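Local coordinates for protein predicted ATPase involved in replication control, Cdc46/Mcm family (Methanopyrus kandleri AV19, PDB 3F8T) that probably binds ATP and single-stranded DNA as a homolog of the MCM replicative helicases, and may take part in the control of DNA replication, at residues K223-Q228 / A341-I346; V267-R272 / L304-L309; T277-V282 / A293-L298. The protein carries 2 engineered substitutions. One frame throughout, in Å; residues are numbered along the deposited sequence.

Contact 1: residues K223-Q228 / A341-I346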
loop_
_atom_site.group_PDB
_atom_site.type_symbol
_atom_site.label_atom_id
_atom_site.label_comp_id
_atom_site.label_asym_id
_atom_site.label_seq_id
_atom_site.Cartn_x
_atom_site.Cartn_y
_atom_site.Cartn_z
ATOM N N LYS A 223 -17.222 12.540 -5.638
ATOM C CA LYS A 223 -17.614 11.860 -4.392
ATOM C C LYS A 223 -17.278 10.375 -4.455
ATOM O O LYS A 223 -16.761 9.816 -3.508
ATOM C CB LYS A 223 -19.100 12.064 -4.109
ATOM C CG LYS A 223 -19.467 13.512 -3.695
ATOM C CD LYS A 223 -20.950 13.591 -3.454
ATOM C CE LYS A 223 -21.323 14.984 -2.938
ATOM N NZ LYS A 223 -22.812 15.110 -2.893
ATOM N N MET A 224 -17.562 9.743 -5.590
ATOM C CA MET A 224 -17.207 8.324 -5.800
ATOM C C MET A 224 -15.707 8.061 -5.625
ATOM O O MET A 224 -15.306 7.128 -4.936
ATOM C CB MET A 224 -17.605 7.892 -7.211
ATOM C CG MET A 224 -19.089 7.857 -7.457
ATOM S SD MET A 224 -19.346 7.283 -9.163
ATOM C CE MET A 224 -21.129 7.233 -9.123
ATOM N N LEU A 225 -14.885 8.869 -6.283
ATOM C CA LEU A 225 -13.433 8.742 -6.185
ATOM C C LEU A 225 -12.895 9.097 -4.799
ATOM O O LEU A 225 -11.943 8.474 -4.335
ATOM C CB LEU A 225 -12.746 9.590 -7.257
ATOM C CG LEU A 225 -13.170 9.322 -8.711
ATOM C CD1 LEU A 225 -12.214 10.019 -9.661
ATOM C CD2 LEU A 225 -13.167 7.865 -9.013
ATOM N N ALA A 226 -13.479 10.114 -4.157
ATOM C CA ALA A 226 -13.130 10.426 -2.760
ATOM C C ALA A 226 -13.356 9.208 -1.847
ATOM O O ALA A 226 -12.461 8.788 -1.110
ATOM C CB ALA A 226 -13.929 11.612 -2.263
ATOM N N LEU A 227 -14.542 8.614 -1.923
ATOM C CA LEU A 227 -14.843 7.471 -1.068
ATOM C C LEU A 227 -13.994 6.248 -1.460
ATOM O O LEU A 227 -13.587 5.461 -0.615
ATOM C CB LEU A 227 -16.353 7.176 -1.080
ATOM C CG LEU A 227 -17.224 8.282 -0.440
ATOM C CD1 LEU A 227 -18.675 8.059 -0.774
ATOM C CD2 LEU A 227 -17.036 8.351 1.088
ATOM N N GLN A 228 -13.707 6.084 -2.745
ATOM C CA GLN A 228 -12.748 5.032 -3.129
ATOM C C GLN A 228 -11.385 5.149 -2.400
ATOM O O GLN A 228 -10.867 4.155 -1.882
ATOM C CB GLN A 228 -12.552 4.973 -4.648
ATOM C CG GLN A 228 -11.518 3.912 -5.057
ATOM C CD GLN A 228 -11.304 3.872 -6.541
ATOM O OE1 GLN A 228 -11.115 4.914 -7.174
ATOM N NE2 GLN A 228 -11.343 2.664 -7.123
ATOM N N ALA A 341 -7.402 -0.886 -4.798
ATOM C CA ALA A 341 -8.707 -0.390 -5.221
ATOM C C ALA A 341 -8.514 -0.020 -6.690
ATOM O O ALA A 341 -7.641 0.784 -7.013
ATOM C CB ALA A 341 -9.100 0.836 -4.371
ATOM N N VAL A 342 -9.298 -0.626 -7.575
ATOM C CA VAL A 342 -9.099 -0.439 -9.006
ATOM C C VAL A 342 -9.879 0.792 -9.497
ATOM O O VAL A 342 -11.115 0.837 -9.415
ATOM C CB VAL A 342 -9.493 -1.685 -9.806
ATOM C CG1 VAL A 342 -9.452 -1.397 -11.323
ATOM C CG2 VAL A 342 -8.558 -2.867 -9.442
ATOM N N LEU A 343 -9.124 1.768 -9.978
ATOM C CA LEU A 343 -9.673 2.960 -10.631
ATOM C C LEU A 343 -9.362 2.858 -12.112
ATOM O O LEU A 343 -8.263 3.156 -12.546
ATOM C CB LEU A 343 -9.084 4.243 -10.047
ATOM C CG LEU A 343 -9.516 5.539 -10.793
ATOM C CD1 LEU A 343 -11.033 5.695 -10.828
ATOM C CD2 LEU A 343 -8.884 6.707 -10.139
ATOM N N ALA A 344 -10.348 2.420 -12.873
ATOM C CA ALA A 344 -10.169 2.175 -14.293
ATOM C C ALA A 344 -10.818 3.299 -15.096
ATOM O O ALA A 344 -11.670 4.026 -14.580
ATOM C CB ALA A 344 -10.773 0.870 -14.657
ATOM N N ALA A 345 -10.368 3.457 -16.340
ATOM C CA ALA A 345 -10.973 4.397 -17.282
ATOM C C ALA A 345 -11.195 3.727 -18.632
ATOM O O ALA A 345 -10.341 2.972 -19.123
ATOM C CB ALA A 345 -10.112 5.626 -17.415
ATOM N N ILE A 346 -12.343 4.013 -19.239
ATOM C CA ILE A 346 -12.670 3.463 -20.555
ATOM C C ILE A 346 -13.247 4.557 -21.444
ATOM O O ILE A 346 -13.999 5.423 -20.976
ATOM C CB ILE A 346 -13.663 2.280 -20.459
ATOM C CG1 ILE A 346 -13.759 1.531 -21.785
ATOM C CG2 ILE A 346 -15.070 2.744 -20.009
ATOM C CD1 ILE A 346 -14.279 0.100 -21.653
#
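The flat carboxamide of Q228 meets V342 and L343 at its two ends: NE2 comes to the carbonyl of V342, while OE1 rests against the L343 side chain. The CB atoms of A341 and L343 both lie on the same side of the amide plane. Q228 reaches the strand because CG stands anti to the backbone N (chi1 178°) and the chain runs on extended beyond it. NE2 donates a weak hydrogen bond to V342 O, 2.9 Å away and bent to 131° at the hydrogen. OE1 lies 3.6 Å from CB of L343, and the Q228 and L343 side chains cross at about a right angle. A341, with only a methyl, lets the glutamine stem pass with CG 4.0 Å from its CB. One turn earlier, CD2 of L225 touches CD1 of L343 at 3.5 Å.

The helix segment 223-228 runs roughly antiparallel to strand 341-346 of the parallel AAA+ sheet, at 152°. Helix 248-261 flanks the same place, with I254 on L225 and L255 on L343, so branched aliphatic residues suit this interior. The polar Q228 is tolerated because NE2 has another hydrogen bond, to L240 O. One amide nitrogen therefore links strand 341-346 to the chain leading into strand 242-245, which is likely to set the rotation of the amide, though the bond to V342 O is weak.

Contact 2: residues V267-R272 / L304-L309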
loop_
_atom_site.group_PDB
_atom_site.type_symbol
_atom_site.label_atom_id
_atom_site.label_comp_id
_atom_site.label_asym_id
_atom_site.label_seq_id
_atom_site.Cartn_x
_atom_site.Cartn_y
_atom_site.Cartn_z
ATOM N N VAL A 267 -0.159 2.738 -8.409
ATOM C CA VAL A 267 0.541 2.596 -9.679
ATOM C C VAL A 267 -0.414 2.957 -10.785
ATOM O O VAL A 267 -1.590 2.557 -10.769
ATOM C CB VAL A 267 1.027 1.128 -9.945
ATOM C CG1 VAL A 267 1.844 1.058 -11.241
ATOM C CG2 VAL A 267 1.835 0.609 -8.763
ATOM N N TYR A 268 0.108 3.700 -11.757
ATOM C CA TYR A 268 -0.627 3.989 -12.970
ATOM C C TYR A 268 -0.158 3.077 -14.082
ATOM O O TYR A 268 1.041 2.897 -14.268
ATOM C CB TYR A 268 -0.422 5.453 -13.388
ATOM C CG TYR A 268 -1.016 5.783 -14.742
ATOM C CD1 TYR A 268 -2.297 6.318 -14.852
ATOM C CD2 TYR A 268 -0.285 5.554 -15.917
ATOM C CE1 TYR A 268 -2.839 6.611 -16.102
ATOM C CE2 TYR A 268 -0.819 5.832 -17.153
ATOM C CZ TYR A 268 -2.080 6.366 -17.245
ATOM O OH TYR A 268 -2.576 6.648 -18.499
ATOM N N VAL A 269 -1.110 2.489 -14.804
ATOM C CA VAL A 269 -0.808 1.815 -16.060
ATOM C C VAL A 269 -1.787 2.210 -17.167
ATOM O O VAL A 269 -2.988 2.425 -16.934
ATOM C CB VAL A 269 -0.777 0.254 -15.951
ATOM C CG1 VAL A 269 0.357 -0.215 -15.022
ATOM C CG2 VAL A 269 -2.139 -0.336 -15.509
ATOM N N ASP A 270 -1.249 2.291 -18.373
ATOM C CA ASP A 270 -2.072 2.292 -19.576
ATOM C C ASP A 270 -2.168 0.816 -19.933
ATOM O O ASP A 270 -1.162 0.219 -20.312
ATOM C CB ASP A 270 -1.352 3.086 -20.671
ATOM C CG ASP A 270 -2.089 3.085 -22.001
ATOM O OD1 ASP A 270 -2.944 2.220 -22.263
ATOM O OD2 ASP A 270 -1.793 3.984 -22.799
ATOM N N LEU A 271 -3.355 0.222 -19.803
ATOM C CA LEU A 271 -3.508 -1.223 -20.032
ATOM C C LEU A 271 -3.008 -1.666 -21.417
ATOM O O LEU A 271 -2.471 -2.778 -21.581
ATOM C CB LEU A 271 -4.952 -1.698 -19.787
ATOM C CG LEU A 271 -5.099 -3.222 -19.606
ATOM C CD1 LEU A 271 -4.389 -3.723 -18.321
ATOM C CD2 LEU A 271 -6.552 -3.621 -19.572
ATOM N N ARG A 272 -3.156 -0.787 -22.405
ATOM C CA ARG A 272 -2.678 -1.074 -23.757
ATOM C C ARG A 272 -1.155 -1.268 -23.828
ATOM O O ARG A 272 -0.673 -1.968 -24.719
ATOM C CB ARG A 272 -3.105 0.038 -24.717
ATOM C CG ARG A 272 -4.620 0.237 -24.772
ATOM C CD ARG A 272 -5.005 1.547 -25.446
ATOM N NE ARG A 272 -4.220 2.682 -24.955
ATOM C CZ ARG A 272 -4.331 3.925 -25.428
ATOM N NH1 ARG A 272 -5.205 4.188 -26.399
ATOM N NH2 ARG A 272 -3.558 4.899 -24.953
ATOM N N LEU A 304 -4.850 1.119 -7.818
ATOM C CA LEU A 304 -4.346 0.723 -9.128
ATOM C C LEU A 304 -5.127 1.477 -10.211
ATOM O O LEU A 304 -6.304 1.183 -10.467
ATOM C CB LEU A 304 -4.421 -0.793 -9.332
ATOM C CG LEU A 304 -4.002 -1.261 -10.738
ATOM C CD1 LEU A 304 -2.502 -1.167 -10.928
ATOM C CD2 LEU A 304 -4.514 -2.679 -10.979
ATOM N N ALA A 305 -4.465 2.445 -10.843
ATOM C CA ALA A 305 -5.118 3.225 -11.898
ATOM C C ALA A 305 -4.910 2.528 -13.235
ATOM O O ALA A 305 -3.776 2.416 -13.719
ATOM C CB ALA A 305 -4.578 4.660 -11.930
ATOM N N VAL A 306 -6.002 2.039 -13.812
ATOM C CA VAL A 306 -5.934 1.221 -15.028
ATOM C C VAL A 306 -6.572 2.010 -16.159
ATOM O O VAL A 306 -7.788 1.999 -16.315
ATOM C CB VAL A 306 -6.649 -0.141 -14.863
ATOM C CG1 VAL A 306 -6.506 -0.967 -16.149
ATOM C CG2 VAL A 306 -6.048 -0.925 -13.693
ATOM N N ASP A 307 -5.736 2.705 -16.923
ATOM C CA ASP A 307 -6.226 3.620 -17.966
ATOM C C ASP A 307 -6.418 2.843 -19.268
ATOM O O ASP A 307 -5.738 1.838 -19.511
ATOM C CB ASP A 307 -5.232 4.763 -18.177
ATOM C CG ASP A 307 -5.887 6.049 -18.733
ATOM O OD1 ASP A 307 -7.097 6.076 -19.017
ATOM O OD2 ASP A 307 -5.153 7.050 -18.849
ATOM N N HIS A 308 -7.345 3.315 -20.096
ATOM C CA HIS A 308 -7.632 2.715 -21.405
ATOM C C HIS A 308 -8.018 1.238 -21.336
ATOM O O HIS A 308 -7.384 0.383 -21.974
ATOM C CB HIS A 308 -6.456 2.946 -22.362
ATOM C CG HIS A 308 -5.993 4.371 -22.377
ATOM N ND1 HIS A 308 -6.741 5.383 -22.931
ATOM C CD2 HIS A 308 -4.889 4.957 -21.861
ATOM C CE1 HIS A 308 -6.100 6.531 -22.783
ATOM N NE2 HIS A 308 -4.980 6.301 -22.125
ATOM N N LEU A 309 -9.065 0.952 -20.572
ATOM C CA LEU A 309 -9.569 -0.407 -20.397
ATOM C C LEU A 309 -10.257 -0.984 -21.650
ATOM O O LEU A 309 -10.457 -2.199 -21.743
ATOM C CB LEU A 309 -10.526 -0.451 -19.186
ATOM C CG LEU A 309 -11.022 -1.781 -18.596
ATOM C CD1 LEU A 309 -9.861 -2.625 -18.056
ATOM C CD2 LEU A 309 -11.988 -1.480 -17.471
#
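V269 and V306 face each other through their CG2 atoms, 4.4 Å apart, on the side of the sheet that also carries V267 and L304. Beyond them L271 continues the apolar row: its CB lies 4.0 Å from CG1 of V306, and its CD2 touches CD1 of L309. Branched valines suit these strands; L304, V306 and L309 pack on L320 of helix 314-326, and L271 on H316. The backbones are parallel neighbours, joined by A305 N to V267 O, V269 N to A305 O, D307 N to V269 O and L271 N to D307 O. In the AAA+ fold strand 266-270 is one edge strand of the five-stranded parallel sheet, and strand 303-307 is, by its place in the fold, probably the Walker B strand, with D307 at the aspartate position.

On the other face CD1 of the Y268 ring comes 4.1 Å from the methyl of the small A305, and H256 of helix 248-261 stacks on that ring. Y268 OH donates to D307 OD2 at 2.6 Å, which accepts on its anti lone pair, the one turned away from OD1; S252 also bonds that oxygen. The H308 ring is sandwiched: D307 OD1 lies over the centre of one face, and the R272 guanidinium lies flat on the other, centres 3.7 Å apart and planes at 17°. An alanine in place of D270 would probably leave R272 without its charged mate and its guanidinium free to turn off H308. D270 holds that guanidinium side-on, OD1 taking NE and OD2 taking NH2 at 2.9 Å.

Contact 3: residues T277-V282 / A293-L298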
loop_
_atom_site.group_PDB
_atom_site.type_symbol
_atom_site.label_atom_id
_atom_site.label_comp_id
_atom_site.label_asym_id
_atom_site.label_seq_id
_atom_site.Cartn_x
_atom_site.Cartn_y
_atom_site.Cartn_z
ATOM N N THR A 277 2.251 -9.966 -17.517
ATOM C CA THR A 277 3.191 -10.084 -16.420
ATOM C C THR A 277 3.677 -8.716 -15.894
ATOM O O THR A 277 4.214 -8.652 -14.790
ATOM C CB THR A 277 4.347 -11.067 -16.742
ATOM O OG1 THR A 277 5.016 -10.655 -17.933
ATOM C CG2 THR A 277 3.799 -12.463 -16.960
ATOM N N ASP A 278 3.471 -7.640 -16.660
ATOM C CA ASP A 278 3.681 -6.273 -16.154
ATOM C C ASP A 278 2.541 -5.902 -15.180
ATOM O O ASP A 278 2.679 -4.975 -14.367
ATOM C CB ASP A 278 3.654 -5.196 -17.269
ATOM C CG ASP A 278 4.766 -5.318 -18.323
ATOM O OD1 ASP A 278 5.919 -5.684 -18.006
ATOM O OD2 ASP A 278 4.465 -4.961 -19.500
ATOM N N LEU A 279 1.404 -6.587 -15.302
ATOM C CA LEU A 279 0.228 -6.304 -14.472
ATOM C C LEU A 279 0.178 -7.172 -13.212
ATOM O O LEU A 279 -0.246 -6.713 -12.152
ATOM C CB LEU A 279 -1.067 -6.492 -15.291
ATOM C CG LEU A 279 -2.424 -6.321 -14.593
ATOM C CD1 LEU A 279 -2.599 -4.879 -14.042
ATOM C CD2 LEU A 279 -3.549 -6.693 -15.558
ATOM N N THR A 280 0.597 -8.425 -13.328
ATOM C CA THR A 280 0.533 -9.354 -12.213
ATOM C C THR A 280 1.922 -9.512 -11.576
ATOM O O THR A 280 2.258 -8.818 -10.607
ATOM C CB THR A 280 -0.067 -10.723 -12.662
ATOM O OG1 THR A 280 0.698 -11.240 -13.753
ATOM C CG2 THR A 280 -1.495 -10.536 -13.140
ATOM N N ALA A 281 2.728 -10.405 -12.147
ATOM C CA ALA A 281 4.072 -10.676 -11.679
ATOM C C ALA A 281 4.724 -11.573 -12.721
ATOM O O ALA A 281 4.028 -12.195 -13.517
ATOM C CB ALA A 281 4.037 -11.375 -10.309
ATOM N N VAL A 282 6.050 -11.621 -12.736
ATOM C CA VAL A 282 6.766 -12.559 -13.614
ATOM C C VAL A 282 7.681 -13.475 -12.779
ATOM O O VAL A 282 8.370 -13.004 -11.870
ATOM C CB VAL A 282 7.539 -11.832 -14.756
ATOM C CG1 VAL A 282 8.699 -11.035 -14.230
ATOM C CG2 VAL A 282 8.033 -12.826 -15.813
ATOM N N ALA A 293 7.472 -8.129 -9.091
ATOM C CA ALA A 293 6.121 -7.631 -8.916
ATOM C C ALA A 293 5.701 -6.826 -10.132
ATOM O O ALA A 293 6.449 -5.966 -10.589
ATOM C CB ALA A 293 6.041 -6.758 -7.694
ATOM N N GLY A 294 4.491 -7.102 -10.611
ATOM C CA GLY A 294 3.805 -6.251 -11.584
ATOM C C GLY A 294 2.946 -5.219 -10.875
ATOM O O GLY A 294 2.928 -5.139 -9.644
ATOM N N ALA A 295 2.214 -4.436 -11.663
ATOM C CA ALA A 295 1.500 -3.262 -11.160
ATOM C C ALA A 295 0.543 -3.521 -10.008
ATOM O O ALA A 295 0.519 -2.742 -9.070
ATOM C CB ALA A 295 0.764 -2.551 -12.307
ATOM N N ALA A 296 -0.277 -4.568 -10.102
ATOM C CA ALA A 296 -1.317 -4.808 -9.096
ATOM C C ALA A 296 -0.698 -5.112 -7.723
ATOM O O ALA A 296 -1.199 -4.677 -6.681
ATOM C CB ALA A 296 -2.232 -5.925 -9.529
ATOM N N VAL A 297 0.403 -5.862 -7.750
ATOM C CA VAL A 297 1.202 -6.179 -6.560
ATOM C C VAL A 297 1.878 -4.917 -5.997
ATOM O O VAL A 297 1.862 -4.682 -4.788
ATOM C CB VAL A 297 2.232 -7.310 -6.885
ATOM C CG1 VAL A 297 3.124 -7.619 -5.686
ATOM C CG2 VAL A 297 1.472 -8.573 -7.299
ATOM N N LEU A 298 2.454 -4.087 -6.860
ATOM C CA LEU A 298 3.075 -2.847 -6.377
ATOM C C LEU A 298 2.045 -1.842 -5.842
ATOM O O LEU A 298 2.388 -0.935 -5.077
ATOM C CB LEU A 298 3.955 -2.208 -7.465
ATOM C CG LEU A 298 5.189 -3.022 -7.885
ATOM C CD1 LEU A 298 5.874 -2.330 -9.064
ATOM C CD2 LEU A 298 6.150 -3.167 -6.704
#
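V297 packs against T280 just where a helix is interrupted by a beta-hairpin: helix 276-279 ends, strands 281-285 and 289-293 form the hairpin, and helix 295-298 resumes, an arrangement consistent with the helix-2 insert of MCM proteins. Followed outward, CB of V297 lies 4.0 Å from T280 O. CG1 stands anti to the backbone N (chi1 177°), which leaves CG2 beside that N, and CG2 comes to 3.4 Å from the same T280 oxygen. The valine side chain also meets V329 of strand 328-331, so a compact branched residue suits a place between T280 O and V329.

Next to it the two helix ends are joined by backbone. The last carbonyls of the first helix take amides from the first turn of the second: A295 N bonds D278 O at 2.8 Å, and A296 N bonds L279 O at 3.0 Å. The alanines let these ends come close, since the A296 methyl is only 3.4 Å from L279 O. L279 turns its side chain to A319 and L320 of helix 314-326, and its CD1 approaches A295 CB.

At the root of the hairpin A281 and A293 form an antiparallel non-hydrogen-bonded pair, their CA atoms 4.6 Å apart. G294, the N-cap of helix 295-298, follows directly, and here a CB would collide with the carbonyl oxygens of D278 and T280, which explains the glycine. Its own N donates to T280 O at 2.8 Å from above the carbonyl plane, 45° out of it.

How the contacts relate
All three contacts belong to the P-loop domain, and contacts 2 and 3 are nested within the loop that contact 1 closes. Contacts 1 and 2 share the parallel sheet, where L343 O probably bonds V306 N and A345 O probably bonds L309 N. Contact 1 is fully buried, an aliphatic helix-on-sheet interface with one amide set in it. Contact 2, at the sheet's outer strand, is partly exposed and ends in charged and aromatic groups. Contact 3 is mostly buried yet relies on main-chain bonds between small residues. It meets contact 2 through A295, whose CB lies 3.6 Å from V269 CG1, but does not touch contact 1.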